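Local coordinates for VirX1 (Cyanophage Syn10, PDB 6QGM), which iodinates diverse substrates as a viral halogenase, probably flavin-dependent like its tryptophan halogenase relatives, at residues Glu128-Ala131 / Arg132-Ser136; Ser463-Ile466 / Ala467-Leu471. All blocks are in the same frame, centred on the assembly; numbering follows the deposited sequence.

Contact 1 of 2, residues Glu128-Ala131 / Arg132-Ser136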
# COMPACT_ATOMS: atom_id res chain seq x y z
N GLU B 128 -13.76 30.62 1.59
CA GLU B 128 -14.02 30.63 3.05
C GLU B 128 -15.31 29.87 3.38
O GLU B 128 -15.54 29.65 4.58
CB GLU B 128 -14.09 32.05 3.61
CG GLU B 128 -15.16 32.93 2.98
CD GLU B 128 -14.67 33.79 1.80
OE1 GLU B 128 -13.66 33.39 1.15
OE2 GLU B 128 -15.32 34.84 1.52
N THR B 129 -16.12 29.48 2.39
CA THR B 129 -17.43 28.82 2.61
C THR B 129 -17.28 27.30 2.75
O THR B 129 -18.24 26.69 3.29
CB THR B 129 -18.47 29.14 1.52
OG1 THR B 129 -18.00 28.64 0.27
CG2 THR B 129 -18.79 30.62 1.46
N PHE B 130 -16.16 26.70 2.31
CA PHE B 130 -15.94 25.24 2.45
C PHE B 130 -16.06 24.86 3.93
O PHE B 130 -16.82 23.90 4.25
CB PHE B 130 -14.61 24.76 1.89
CG PHE B 130 -14.34 23.30 2.21
CD1 PHE B 130 -15.00 22.30 1.51
CD2 PHE B 130 -13.48 22.94 3.24
CE1 PHE B 130 -14.78 20.97 1.83
CE2 PHE B 130 -13.24 21.61 3.54
CZ PHE B 130 -13.90 20.63 2.84
N ALA B 131 -15.35 25.57 4.81
CA ALA B 131 -15.29 25.24 6.25
C ALA B 131 -16.71 25.35 6.85
O ALA B 131 -17.13 24.43 7.57
CB ALA B 131 -14.30 26.15 6.94
N ARG B 132 -17.42 26.43 6.53
CA ARG B 132 -18.81 26.68 6.98
C ARG B 132 -19.69 25.53 6.52
O ARG B 132 -20.57 25.13 7.27
CB ARG B 132 -19.35 27.98 6.39
CG ARG B 132 -18.42 29.16 6.52
CD ARG B 132 -19.18 30.39 6.94
NE ARG B 132 -18.33 31.57 6.80
CZ ARG B 132 -18.37 32.42 5.79
NH1 ARG B 132 -19.25 32.26 4.81
NH2 ARG B 132 -17.55 33.45 5.79
N PHE B 133 -19.46 25.05 5.30
CA PHE B 133 -20.32 24.06 4.62
C PHE B 133 -20.07 22.66 5.17
O PHE B 133 -20.89 21.80 4.90
CB PHE B 133 -20.10 24.11 3.11
CG PHE B 133 -21.05 23.24 2.30
CD1 PHE B 133 -22.31 23.70 1.96
CD2 PHE B 133 -20.67 21.97 1.89
CE1 PHE B 133 -23.18 22.89 1.23
CE2 PHE B 133 -21.54 21.19 1.15
CZ PHE B 133 -22.79 21.64 0.82
N VAL B 134 -18.99 22.42 5.91
CA VAL B 134 -18.66 21.03 6.38
C VAL B 134 -18.46 20.98 7.89
O VAL B 134 -18.44 19.86 8.43
CB VAL B 134 -17.45 20.44 5.65
CG1 VAL B 134 -17.70 20.39 4.15
CG2 VAL B 134 -16.16 21.21 5.98
N ASN B 135 -18.33 22.13 8.56
CA ASN B 135 -18.00 22.19 10.00
C ASN B 135 -18.64 23.45 10.59
O ASN B 135 -18.39 24.55 10.09
CB ASN B 135 -16.49 22.12 10.23
CG ASN B 135 -16.14 22.19 11.70
OD1 ASN B 135 -16.71 23.01 12.41
ND2 ASN B 135 -15.20 21.34 12.13
N SER B 136 -19.47 23.27 11.62
CA SER B 136 -20.26 24.34 12.27
C SER B 136 -19.42 24.97 13.39
O SER B 136 -19.72 26.11 13.79
CB SER B 136 -21.59 23.81 12.77
OG SER B 136 -22.33 23.21 11.71
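F130 and V134, one turn apart, make the apolar part of this local contact. Both methyls of V134 lie on the same side of the F130 ring: CG2 is over the face, toward the rim, 4.1 Å from the ring centroid and 22° off its normal, a CH-pi contact, while V134 CG1 is further out, 3.8 Å from F130 CE1. The F130 ring swings forward along the chain because its CG is anti to the backbone N (chi1 173°).

Backbone bonds hold the turn loosely. F133 N donates to T129 O at 2.9 Å and is shared, through a weak bond, with F130 O at 3.1 Å. A131 O takes V134 N at 3.2 Å, the donor standing above the carbonyl plane, and weakly N135 N at 2.8 Å. Mixing three- and four-residue spacings, these bonds mark an irregular helix running out.

The R132 chain bends at chi2 (-137°) and runs back alongside E128, both side chains pointing the same way. R132 NH2 comes to 3.7 Å from the methylene CG of E128, and E128 O lies off one face of the guanidinium, but the two charges stay 5.0 Å apart between E128 OE2 and R132 NH2. A salt bridge instead joins R132 NE to E142 of the next helix. T129 OG1 is engaged by P126 O and by the indole N-H of W114, whose rings also meet F130 edge-to-face.

At the far end N135 OD1 caps a backbone N just beyond S136, and N135 ND2 is bonded to F96 O. The whole is a pair of short consecutive helices, 129-134 and 137-143, joined by a tight turn whose N135 side chain caps the start of the second.

Contact 2 of 2, residues Ser463-Ile466 / Ala467-Leu471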
# COMPACT_ATOMS: atom_id res chain seq x y z
N SER B 463 -8.00 19.04 3.04
CA SER B 463 -9.20 19.57 2.36
C SER B 463 -9.40 21.05 2.74
O SER B 463 -9.63 21.85 1.82
CB SER B 463 -10.41 18.73 2.64
OG SER B 463 -10.37 17.55 1.88
N PHE B 464 -9.27 21.41 4.02
CA PHE B 464 -9.50 22.80 4.48
C PHE B 464 -8.44 23.75 3.91
O PHE B 464 -8.75 24.90 3.59
CB PHE B 464 -9.50 22.88 6.01
CG PHE B 464 -10.66 22.18 6.66
CD1 PHE B 464 -11.90 22.80 6.78
CD2 PHE B 464 -10.52 20.89 7.13
CE1 PHE B 464 -12.96 22.14 7.37
CE2 PHE B 464 -11.58 20.23 7.73
CZ PHE B 464 -12.81 20.85 7.82
N ILE B 465 -7.21 23.27 3.79
CA ILE B 465 -6.02 24.06 3.36
C ILE B 465 -6.09 24.34 1.85
O ILE B 465 -6.02 25.53 1.48
CB ILE B 465 -4.72 23.34 3.76
CG1 ILE B 465 -4.64 23.09 5.26
CG2 ILE B 465 -3.50 24.11 3.26
CD1 ILE B 465 -4.92 24.30 6.12
N ILE B 466 -6.25 23.31 1.01
CA ILE B 466 -6.32 23.49 -0.47
C ILE B 466 -7.64 24.18 -0.87
O ILE B 466 -7.62 24.95 -1.86
CB ILE B 466 -6.08 22.17 -1.24
CG1 ILE B 466 -7.17 21.12 -0.99
CG2 ILE B 466 -4.69 21.62 -0.93
CD1 ILE B 466 -6.98 19.85 -1.77
N ALA B 467 -8.73 23.96 -0.13
CA ALA B 467 -10.00 24.72 -0.28
C ALA B 467 -9.74 26.21 -0.08
O ALA B 467 -10.15 27.01 -0.96
CB ALA B 467 -11.06 24.22 0.68
N GLY B 468 -9.09 26.57 1.04
CA GLY B 468 -8.78 27.96 1.43
C GLY B 468 -7.84 28.62 0.46
O GLY B 468 -7.91 29.86 0.32
N HIS B 469 -6.98 27.84 -0.20
CA HIS B 469 -6.01 28.35 -1.21
C HIS B 469 -6.71 28.49 -2.57
O HIS B 469 -6.06 28.96 -3.50
CB HIS B 469 -4.78 27.44 -1.28
CG HIS B 469 -3.74 27.73 -0.25
ND1 HIS B 469 -3.43 29.01 0.16
CD2 HIS B 469 -2.91 26.91 0.43
CE1 HIS B 469 -2.47 28.96 1.05
NE2 HIS B 469 -2.12 27.68 1.24
N GLY B 470 -7.98 28.08 -2.67
CA GLY B 470 -8.85 28.32 -3.83
C GLY B 470 -8.84 27.16 -4.82
O GLY B 470 -9.12 27.40 -5.99
N LEU B 471 -8.57 25.95 -4.36
CA LEU B 471 -8.64 24.73 -5.21
C LEU B 471 -9.98 24.01 -4.98
O LEU B 471 -10.55 24.13 -3.92
CB LEU B 471 -7.44 23.84 -4.89
CG LEU B 471 -6.07 24.44 -5.16
CD1 LEU B 471 -5.00 23.77 -4.31
CD2 LEU B 471 -5.71 24.34 -6.62
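A Schellman motif ends helix 462-468 here. L471 N donates to I466 O at 2.9 Å in the long outer bond, and inside it G470 N donates to A467 O at 3.0 Å. G470, with its positive phi of 94°, is where the chain leaves helical geometry and doubles back over the last turn. The apolar contact that commonly accompanies this motif is present: L471 crosses I466 at about a right angle, bringing its CD1 to 3.6 Å from I466 CB. W455 packs on I466, and Q375 of the second subunit on L471.

Upstream the helix is regular. A467 N bonds S463 O at 3.0 Å, G468 N bonds F464 O at 3.1 Å, and H469 N closes the final four-residue step on I465 O.

Two outgoing carbonyls at this end are satisfied from beyond the helix: G468 O by R85, and H469 O by R376 of the second subunit, so this terminus lies at an interface between two subunits. The H469 side chain is held at its tip by a bond from NE2 to H406 O on helix 382-408, which also packs on I465 through F402; F92 meets the imidazole edge-to-face. Set beside the backbone N (chi1 -84°), that imidazole runs alongside I465, its CD2 4.0 Å from I465 CG2.

How the contacts relate
From the N terminus, contact 1 (128-136) comes first and is complete more than 300 residues before contact 2 (463-471) begins, so the two are in series and neither nests nor crosses. Each closes only a local turn: the first ends helix 129-134, the second helix 462-468. Folding nevertheless brings their centres to about 11 Å, and the helices pack directly. F464 meets the F130 ring edge-to-face and touches V134 CG2 through its CE1 at 3.6 Å, while A467 CB lies 3.7 Å from F130 CG. An early helix of the chain is thereby tied to a late one.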